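Local coordinates for protein CSP3 (Bacillus subtilis, PDB 5FIG) that probably stores Cu(I) in the cytosol, binding many ions within cysteine-lined four-helix bundles and so protecting the bacterium against copper toxicity, at residues 68-73 with 97-102; 14-19 with 48-53; 39-44 with 74-79. All coordinates share one frame; numbering follows the deposited sequence.

Interaction 1 of 3, residues 68-73 with 97-102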
loop_
_atom_site.group_PDB
_atom_site.type_symbol
_atom_site.label_atom_id
_atom_site.label_comp_id
_atom_site.label_asym_id
_atom_site.label_seq_id
_atom_site.Cartn_x
_atom_site.Cartn_y
_atom_site.Cartn_z
ATOM N N ALA B 68 -16.925 -1.032 -1.171
ATOM C CA ALA B 68 -17.801 0.133 -1.310
ATOM C C ALA B 68 -16.957 1.430 -1.465
ATOM O O ALA B 68 -17.280 2.296 -2.287
ATOM C CB ALA B 68 -18.761 0.238 -0.150
ATOM N N LEU B 69 -15.890 1.557 -0.667
ATOM C CA LEU B 69 -14.992 2.724 -0.789
ATOM C C LEU B 69 -14.312 2.771 -2.142
ATOM O O LEU B 69 -14.231 3.827 -2.782
ATOM C CB LEU B 69 -13.912 2.733 0.344
ATOM C CG LEU B 69 -12.834 3.790 0.245
ATOM C CD1 LEU B 69 -13.443 5.186 0.301
ATOM C CD2 LEU B 69 -11.854 3.592 1.397
ATOM N N CYS B 70 -13.844 1.616 -2.599
ATOM C CA CYS B 70 -13.227 1.508 -3.875
ATOM C C CYS B 70 -14.191 1.986 -4.968
ATOM O O CYS B 70 -13.762 2.696 -5.893
ATOM C CB CYS B 70 -12.714 0.083 -4.109
ATOM S SG CYS B 70 -11.744 -0.139 -5.623
ATOM N N ALA B 71 -15.450 1.613 -4.866
ATOM C CA ALA B 71 -16.429 2.017 -5.897
ATOM C C ALA B 71 -16.574 3.529 -5.938
ATOM O O ALA B 71 -16.621 4.123 -7.004
ATOM C CB ALA B 71 -17.777 1.356 -5.673
ATOM N N ASP B 72 -16.632 4.138 -4.756
ATOM C CA ASP B 72 -16.757 5.600 -4.663
ATOM C C ASP B 72 -15.582 6.324 -5.293
ATOM O O ASP B 72 -15.767 7.289 -6.037
ATOM C CB ASP B 72 -16.929 6.043 -3.221
ATOM C CG ASP B 72 -18.273 5.638 -2.622
ATOM O OD1 ASP B 72 -19.247 5.353 -3.337
ATOM O OD2 ASP B 72 -18.390 5.648 -1.383
ATOM N N ILE B 73 -14.360 5.859 -4.985
ATOM C CA ILE B 73 -13.151 6.476 -5.513
ATOM C C ILE B 73 -13.054 6.225 -7.033
ATOM O O ILE B 73 -12.765 7.165 -7.802
ATOM C CB ILE B 73 -11.899 5.973 -4.808
ATOM C CG1 ILE B 73 -12.040 6.430 -3.346
ATOM C CG2 ILE B 73 -10.644 6.485 -5.487
ATOM C CD1 ILE B 73 -10.946 5.972 -2.453
ATOM N N PHE B 97 -15.283 2.924 -14.273
ATOM C CA PHE B 97 -16.703 2.689 -14.132
ATOM C C PHE B 97 -17.026 1.203 -14.044
ATOM O O PHE B 97 -17.910 0.801 -13.306
ATOM C CB PHE B 97 -17.476 3.406 -15.220
ATOM C CG PHE B 97 -17.407 4.918 -15.122
ATOM C CD1 PHE B 97 -17.765 5.583 -13.961
ATOM C CD2 PHE B 97 -17.089 5.680 -16.259
ATOM C CE1 PHE B 97 -17.744 6.977 -13.902
ATOM C CE2 PHE B 97 -17.051 7.074 -16.200
ATOM C CZ PHE B 97 -17.365 7.716 -15.026
ATOM N N THR B 98 -16.294 0.388 -14.798
ATOM C CA THR B 98 -16.463 -1.039 -14.699
ATOM C C THR B 98 -16.141 -1.543 -13.317
ATOM O O THR B 98 -16.812 -2.406 -12.780
ATOM C CB THR B 98 -15.590 -1.733 -15.779
ATOM O OG1 THR B 98 -16.135 -1.381 -17.046
ATOM C CG2 THR B 98 -15.587 -3.246 -15.586
ATOM N N CYS B 99 -15.020 -1.062 -12.789
ATOM C CA CYS B 99 -14.595 -1.459 -11.478
ATOM C C CYS B 99 -15.626 -1.013 -10.420
ATOM O O CYS B 99 -15.956 -1.807 -9.559
ATOM C CB CYS B 99 -13.221 -0.902 -11.193
ATOM S SG CYS B 99 -12.562 -1.504 -9.643
ATOM N N ALA B 100 -16.142 0.201 -10.530
ATOM C CA ALA B 100 -17.144 0.653 -9.583
ATOM C C ALA B 100 -18.380 -0.212 -9.551
ATOM O O ALA B 100 -18.821 -0.605 -8.494
ATOM C CB ALA B 100 -17.538 2.085 -9.873
ATOM N N GLU B 101 -18.868 -0.612 -10.732
ATOM C CA GLU B 101 -19.976 -1.498 -10.773
ATOM C C GLU B 101 -19.726 -2.878 -10.186
ATOM O O GLU B 101 -20.525 -3.399 -9.443
ATOM C CB GLU B 101 -20.460 -1.590 -12.214
ATOM C CG GLU B 101 -21.669 -2.484 -12.383
ATOM C CD GLU B 101 -23.010 -1.766 -12.139
ATOM O OE1 GLU B 101 -23.137 -0.603 -11.731
ATOM O OE2 GLU B 101 -24.011 -2.411 -12.287
ATOM N N GLN B 102 -18.542 -3.451 -10.445
ATOM C CA GLN B 102 -18.235 -4.733 -9.862
ATOM C C GLN B 102 -18.102 -4.626 -8.337
ATOM O O GLN B 102 -18.472 -5.539 -7.594
ATOM C CB GLN B 102 -16.921 -5.279 -10.456
ATOM C CG GLN B 102 -17.071 -5.798 -11.891
ATOM C CD GLN B 102 -17.667 -7.202 -11.983
ATOM O OE1 GLN B 102 -17.753 -7.946 -11.022
ATOM N NE2 GLN B 102 -18.227 -7.499 -13.098
#
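Ala71 lays its CB against the backbone of Ala100, and Ala100 returns the same contact. Ala71 CB lies 3.6 Å from Ala100 O, while Ala100 CB comes equally close to the carbonyl oxygen of Ala71. The two methyls pass alongside each other, CB of Ala71 to CB of Ala100 being 4.3 Å, each resting over the main chain of the other helix. The CA atoms of the pair are only 4.0 Å apart, so the helices almost touch backbone to backbone. Alanine suits both places because its methyl is small enough to lie against the facing carbonyl while the backbones come this near.

The helices concerned, 63-81 and 89-107, run antiparallel and follow each other in the chain as one hairpin of an up-and-down four-helix bundle. The alanine pair is flanked on the inner side of the hairpin by a pair of cysteines. Cys70 SG and Cys99 SG face each other at 4.3 Å, a looser van der Waals approach and far too long for a disulfide. With SG turned away from the backbone N in both (chi1 -174°), the two thiols lean toward one another from facing helices. Cys70 also packs on Cys49 of helix 36-57, and Cys99 on Cys12 and Cys15 of helix 6-27, so this pair belongs to the thiol-lined core, consistent with a role in taking up Cu(I).

Towards the surface, Asp72 forms a salt bridge with Arg104 of helix 89-107, a second tie between the same two helices. Ala71 packs against the side chain of that arginine as well, and Ala100 against Glu75.

Interaction 2 of 3, residues 14-19 with 48-53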
loop_
_atom_site.group_PDB
_atom_site.type_symbol
_atom_site.label_atom_id
_atom_site.label_comp_id
_atom_site.label_asym_id
_atom_site.label_seq_id
_atom_site.Cartn_x
_atom_site.Cartn_y
_atom_site.Cartn_z
ATOM N N ASP B 14 -7.505 -4.469 -13.548
ATOM C CA ASP B 14 -7.568 -3.701 -14.781
ATOM C C ASP B 14 -7.630 -2.203 -14.552
ATOM O O ASP B 14 -7.120 -1.402 -15.341
ATOM C CB ASP B 14 -8.780 -4.174 -15.651
ATOM C CG ASP B 14 -8.611 -5.571 -16.222
ATOM O OD1 ASP B 14 -7.522 -6.126 -16.206
ATOM O OD2 ASP B 14 -9.577 -6.188 -16.702
ATOM N N CYS B 15 -8.348 -1.803 -13.505
ATOM C CA CYS B 15 -8.493 -0.408 -13.189
ATOM C C CYS B 15 -7.130 0.162 -12.712
ATOM O O CYS B 15 -6.755 1.264 -13.065
ATOM C CB CYS B 15 -9.596 -0.226 -12.180
ATOM S SG CYS B 15 -9.961 1.493 -11.828
ATOM N N MET B 16 -6.450 -0.579 -11.858
ATOM C CA MET B 16 -5.092 -0.208 -11.408
ATOM C C MET B 16 -4.193 0.029 -12.575
ATOM O O MET B 16 -3.474 1.010 -12.620
ATOM C CB MET B 16 -4.518 -1.292 -10.541
ATOM C CG MET B 16 -3.376 -1.010 -9.641
ATOM S SD MET B 16 -2.929 -2.624 -8.981
ATOM C CE MET B 16 -1.273 -2.214 -8.507
ATOM N N LYS B 17 -4.197 -0.920 -13.511
ATOM C CA LYS B 17 -3.382 -0.780 -14.682
ATOM C C LYS B 17 -3.710 0.528 -15.397
ATOM O O LYS B 17 -2.851 1.263 -15.808
ATOM C CB LYS B 17 -3.607 -1.981 -15.611
ATOM C CG LYS B 17 -2.829 -1.933 -16.894
ATOM C CD LYS B 17 -3.079 -3.182 -17.732
ATOM C CE LYS B 17 -2.277 -3.080 -19.012
ATOM N NZ LYS B 17 -2.553 -4.167 -19.996
ATOM N N ALA B 18 -4.989 0.737 -15.665
ATOM C CA ALA B 18 -5.394 1.916 -16.442
ATOM C C ALA B 18 -5.079 3.233 -15.752
ATOM O O ALA B 18 -4.617 4.179 -16.373
ATOM C CB ALA B 18 -6.900 1.833 -16.772
ATOM N N CYS B 19 -5.328 3.277 -14.451
ATOM C CA CYS B 19 -5.037 4.460 -13.619
ATOM C C CYS B 19 -3.575 4.728 -13.539
ATOM O O CYS B 19 -3.136 5.889 -13.705
ATOM C CB CYS B 19 -5.600 4.281 -12.163
ATOM S SG CYS B 19 -7.410 4.459 -12.106
ATOM N N ILE B 48 -6.393 2.324 -3.886
ATOM C CA ILE B 48 -7.532 1.661 -3.265
ATOM C C ILE B 48 -7.881 0.368 -3.980
ATOM O O ILE B 48 -8.395 -0.557 -3.353
ATOM C CB ILE B 48 -8.783 2.590 -3.122
ATOM C CG1 ILE B 48 -9.879 2.023 -2.218
ATOM C CG2 ILE B 48 -9.463 2.889 -4.442
ATOM C CD1 ILE B 48 -9.505 1.958 -0.754
ATOM N N CYS B 49 -7.689 0.340 -5.297
ATOM C CA CYS B 49 -7.955 -0.885 -6.029
ATOM C C CYS B 49 -7.027 -2.014 -5.550
ATOM O O CYS B 49 -7.503 -3.143 -5.348
ATOM C CB CYS B 49 -7.768 -0.716 -7.561
ATOM S SG CYS B 49 -9.147 0.140 -8.359
ATOM N N ALA B 50 -5.757 -1.687 -5.328
ATOM C CA ALA B 50 -4.822 -2.658 -4.782
ATOM C C ALA B 50 -5.316 -3.146 -3.396
ATOM O O ALA B 50 -5.232 -4.338 -3.049
ATOM C CB ALA B 50 -3.453 -2.051 -4.680
ATOM N N LEU B 51 -5.777 -2.206 -2.554
ATOM C CA LEU B 51 -6.284 -2.604 -1.237
ATOM C C LEU B 51 -7.506 -3.533 -1.311
ATOM O O LEU B 51 -7.672 -4.467 -0.498
ATOM C CB LEU B 51 -6.634 -1.357 -0.396
ATOM C CG LEU B 51 -7.113 -1.614 1.035
ATOM C CD1 LEU B 51 -5.966 -2.072 1.886
ATOM C CD2 LEU B 51 -7.728 -0.347 1.653
ATOM N N ALA B 52 -8.422 -3.216 -2.224
ATOM C CA ALA B 52 -9.624 -4.038 -2.410
ATOM C C ALA B 52 -9.277 -5.436 -2.859
ATOM O O ALA B 52 -9.797 -6.427 -2.331
ATOM C CB ALA B 52 -10.579 -3.369 -3.391
ATOM N N VAL B 53 -8.277 -5.543 -3.760
ATOM C CA VAL B 53 -7.767 -6.876 -4.179
ATOM C C VAL B 53 -7.252 -7.654 -2.973
ATOM O O VAL B 53 -7.611 -8.809 -2.758
ATOM C CB VAL B 53 -6.723 -6.761 -5.266
ATOM C CG1 VAL B 53 -6.052 -8.105 -5.516
ATOM C CG2 VAL B 53 -7.387 -6.229 -6.553
#
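Cys49 points its side chain at helix 6-27 and meets two successive residues there. Its SG sits beside the CB-SG bond of Cys15, 3.9 Å from Cys15 CB and 3.8 Å from Cys15 SG. The second distance is a van der Waals approach of two sulfurs, well beyond the length of a disulfide. The two cysteines reach this place by different torsions: Cys49 holds its sulfur opposite its carbonyl carbon (chi1 -77°), whereas Cys15 turns its own away from the backbone N (chi1 -175°). Further out, Cys49 CB touches Met16 CB at 4.4 Å, and the nearest CA pair of the contact, Met16 with Cys49, is 6.1 Å apart. A small, polarisable thiol suits this place, being able to pack as an apolar group in the core, and could offer a sulfur to Cu(I).

Ala50 comes next and presents only a methyl. Met16 extends past Cys49 towards it, and Met16 SD lies 4.4 Å from Ala50 CB; since the methionine occupies two conformations, this last touch is less certain than the others. The long, flexible thioether can reach across to the neighbouring helix, where the small alanine methyl lets it approach.

Leu51 turns to the assembly, packing on Leu51 of the second subunit. Val53, branched and apolar, packs on Ile9, Cys12 and Ile13 of helix 6-27.

With their axes 9.3 Å apart and 161° between their directions, the two segments pack as neighbouring antiparallel helices of a four-helix bundle, and Cys15 and Cys49 contribute to its cysteine-lined core, the probable site of Cu(I) storage.

Interaction 3 of 3, residues 39-44 with 74-79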
loop_
_atom_site.group_PDB
_atom_site.type_symbol
_atom_site.label_atom_id
_atom_site.label_comp_id
_atom_site.label_asym_id
_atom_site.label_seq_id
_atom_site.Cartn_x
_atom_site.Cartn_y
_atom_site.Cartn_z
ATOM N N ILE B 39 -4.501 13.285 -12.234
ATOM C CA ILE B 39 -3.263 12.715 -11.684
ATOM C C ILE B 39 -3.477 12.335 -10.230
ATOM O O ILE B 39 -3.167 11.209 -9.817
ATOM C CB ILE B 39 -2.060 13.651 -11.878
ATOM C CG1 ILE B 39 -1.700 13.710 -13.385
ATOM C CG2 ILE B 39 -0.846 13.215 -11.067
ATOM C CD1 ILE B 39 -0.934 14.940 -13.774
ATOM N N ARG B 40 -4.067 13.249 -9.459
ATOM C CA ARG B 40 -4.356 12.965 -8.049
ATOM C C ARG B 40 -5.284 11.792 -7.845
ATOM O O ARG B 40 -5.038 10.899 -7.039
ATOM C CB ARG B 40 -4.983 14.178 -7.371
ATOM C CG ARG B 40 -3.970 15.253 -7.111
ATOM C CD ARG B 40 -4.698 16.480 -6.560
ATOM N NE ARG B 40 -5.071 16.250 -5.180
ATOM C CZ ARG B 40 -5.701 17.133 -4.411
ATOM N NH1 ARG B 40 -6.117 18.293 -4.909
ATOM N NH2 ARG B 40 -5.976 16.818 -3.150
ATOM N N LEU B 41 -6.407 11.818 -8.555
ATOM C CA LEU B 41 -7.351 10.690 -8.469
ATOM C C LEU B 41 -6.812 9.373 -8.999
ATOM O O LEU B 41 -7.144 8.296 -8.478
ATOM C CB LEU B 41 -8.692 11.033 -9.145
ATOM C CG LEU B 41 -9.555 11.997 -8.309
ATOM C CD1 LEU B 41 -10.661 12.603 -9.118
ATOM C CD2 LEU B 41 -10.171 11.259 -7.120
ATOM N N ASP B 42 -5.997 9.429 -10.042
ATOM C CA ASP B 42 -5.364 8.192 -10.579
ATOM C C ASP B 42 -4.534 7.514 -9.494
ATOM O O ASP B 42 -4.537 6.276 -9.374
ATOM C CB ASP B 42 -4.412 8.487 -11.736
ATOM C CG ASP B 42 -5.121 8.749 -13.047
ATOM O OD1 ASP B 42 -6.264 8.276 -13.239
ATOM O OD2 ASP B 42 -4.491 9.437 -13.901
ATOM N N ARG B 43 -3.792 8.311 -8.742
ATOM C CA ARG B 43 -2.999 7.771 -7.639
ATOM C C ARG B 43 -3.889 7.140 -6.562
ATOM O O ARG B 43 -3.680 5.989 -6.153
ATOM C CB ARG B 43 -2.099 8.841 -7.030
ATOM C CG ARG B 43 -1.344 8.376 -5.808
ATOM C CD ARG B 43 -0.612 9.484 -5.124
ATOM N NE ARG B 43 0.191 9.009 -4.010
ATOM C CZ ARG B 43 0.840 9.782 -3.157
ATOM N NH1 ARG B 43 0.851 11.103 -3.291
ATOM N NH2 ARG B 43 1.522 9.212 -2.186
ATOM N N GLU B 44 -4.933 7.873 -6.161
ATOM C CA GLU B 44 -5.822 7.391 -5.120
ATOM C C GLU B 44 -6.560 6.123 -5.535
ATOM O O GLU B 44 -6.747 5.169 -4.739
ATOM C CB GLU B 44 -6.834 8.545 -4.753
ATOM C CG GLU B 44 -6.133 9.636 -3.999
ATOM C CD GLU B 44 -7.151 10.525 -3.316
ATOM O OE1 GLU B 44 -8.221 10.025 -2.935
ATOM O OE2 GLU B 44 -6.903 11.748 -3.223
ATOM N N CYS B 74 -13.355 5.010 -7.449
ATOM C CA CYS B 74 -13.382 4.692 -8.886
ATOM C C CYS B 74 -14.391 5.568 -9.627
ATOM O O CYS B 74 -14.059 6.077 -10.708
ATOM C CB CYS B 74 -13.759 3.214 -9.155
ATOM S SG CYS B 74 -12.434 2.068 -8.811
ATOM N N GLU B 75 -15.606 5.735 -9.078
ATOM C CA GLU B 75 -16.656 6.587 -9.701
ATOM C C GLU B 75 -16.093 8.023 -9.876
ATOM O O GLU B 75 -16.144 8.628 -10.947
ATOM C CB GLU B 75 -18.041 6.523 -8.886
ATOM C CG GLU B 75 -18.823 5.288 -9.235
ATOM C CD GLU B 75 -20.093 5.128 -8.426
ATOM O OE1 GLU B 75 -20.465 6.060 -7.702
ATOM O OE2 GLU B 75 -20.716 4.041 -8.504
ATOM N N ALA B 76 -15.466 8.565 -8.836
ATOM C CA ALA B 76 -14.869 9.921 -8.929
ATOM C C ALA B 76 -13.707 10.032 -9.916
ATOM O O ALA B 76 -13.573 11.047 -10.645
ATOM C CB ALA B 76 -14.394 10.403 -7.561
ATOM N N CYS B 77 -12.824 9.038 -9.903
ATOM C CA CYS B 77 -11.698 9.025 -10.846
ATOM C C CYS B 77 -12.192 8.975 -12.284
ATOM O O CYS B 77 -11.699 9.689 -13.182
ATOM C CB CYS B 77 -10.792 7.858 -10.545
ATOM S SG CYS B 77 -9.244 7.926 -11.441
ATOM N N GLY B 78 -13.158 8.110 -12.510
ATOM C CA GLY B 78 -13.790 8.008 -13.860
ATOM C C GLY B 78 -14.411 9.295 -14.310
ATOM O O GLY B 78 -14.286 9.714 -15.462
ATOM N N THR B 79 -15.134 9.964 -13.397
ATOM C CA THR B 79 -15.759 11.249 -13.712
ATOM C C THR B 79 -14.725 12.311 -14.111
ATOM O O THR B 79 -14.912 13.033 -15.077
ATOM C CB THR B 79 -16.669 11.704 -12.518
ATOM O OG1 THR B 79 -17.677 10.700 -12.312
ATOM C CG2 THR B 79 -17.340 13.030 -12.779
#
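Leu41 and Cys77 carry most of the apolar packing. Leu41 CB lies 3.9 Å from Cys77 SG, while the isobutyl end leans along the partner helix over Ala76: CD1 reaches Ala76 O at 3.6 Å, and CD2 comes to Ala76 CB at 4.3 Å. With CG opposite the carbonyl carbon (chi1 -74°), the two methyls of the leucine fork over that alanine, whose small methyl suits it to lie beneath a bulkier neighbour. Leu41 and Ala76 keep to the outer, partly exposed margin of the contact, and Cys77 fills its buried side.

Polar contacts gather around the sulfur. Asp42 starts out from its helix away from helix 63-81, but its carboxylate bends back until OD1 is 3.5 Å from Cys77 SG, and Leu41 O approaches the same sulfur at 3.7 Å. Two oxygens of one helix thus border one thiol of the other. Both approaches are polar packing rather than established hydrogen bonds, although such surroundings may influence how readily the thiol loses its proton.

Within helix 63-81, Thr79 OG1 donates to Glu75 O at 2.9 Å from above the carbonyl plane, while Thr79 N reaches that oxygen from the opposite face. A threonine near the surface can satisfy its hydroxyl in this way on its own helix.

The axes of the two segments, 9.1 Å apart, run antiparallel at 150°. Helices 36-57 and 63-81 are further joined by the disulfide Cys38-Cys81. On the inner side, Asp42 touches Cys22 of helix 6-27 and Cys92 of helix 89-107, and Cys77 touches Cys96 of the latter; on the outer side, Phe62 of the second subunit packs on Ala76.

How the interactions relate
The three contacts join the four helices of one bundle. Interaction 2 links helices 6-27 and 36-57, interaction 3 links 36-57 and 63-81, and interaction 1 links 63-81 and 89-107, so each pair consecutive in the chain is represented. Along the sequence interaction 2 closes before interaction 1 opens, while interaction 3 interleaves with both. Their centres are 10 to 11 Å apart, and their thiols meet in the shared core: Cys49 SG is 3.8 Å from Cys70 SG and also from Cys74 SG, which in turn is 3.7 Å from Cys99 SG. Such a run of sulfurs is consistent with a protein that holds many Cu(I) ions.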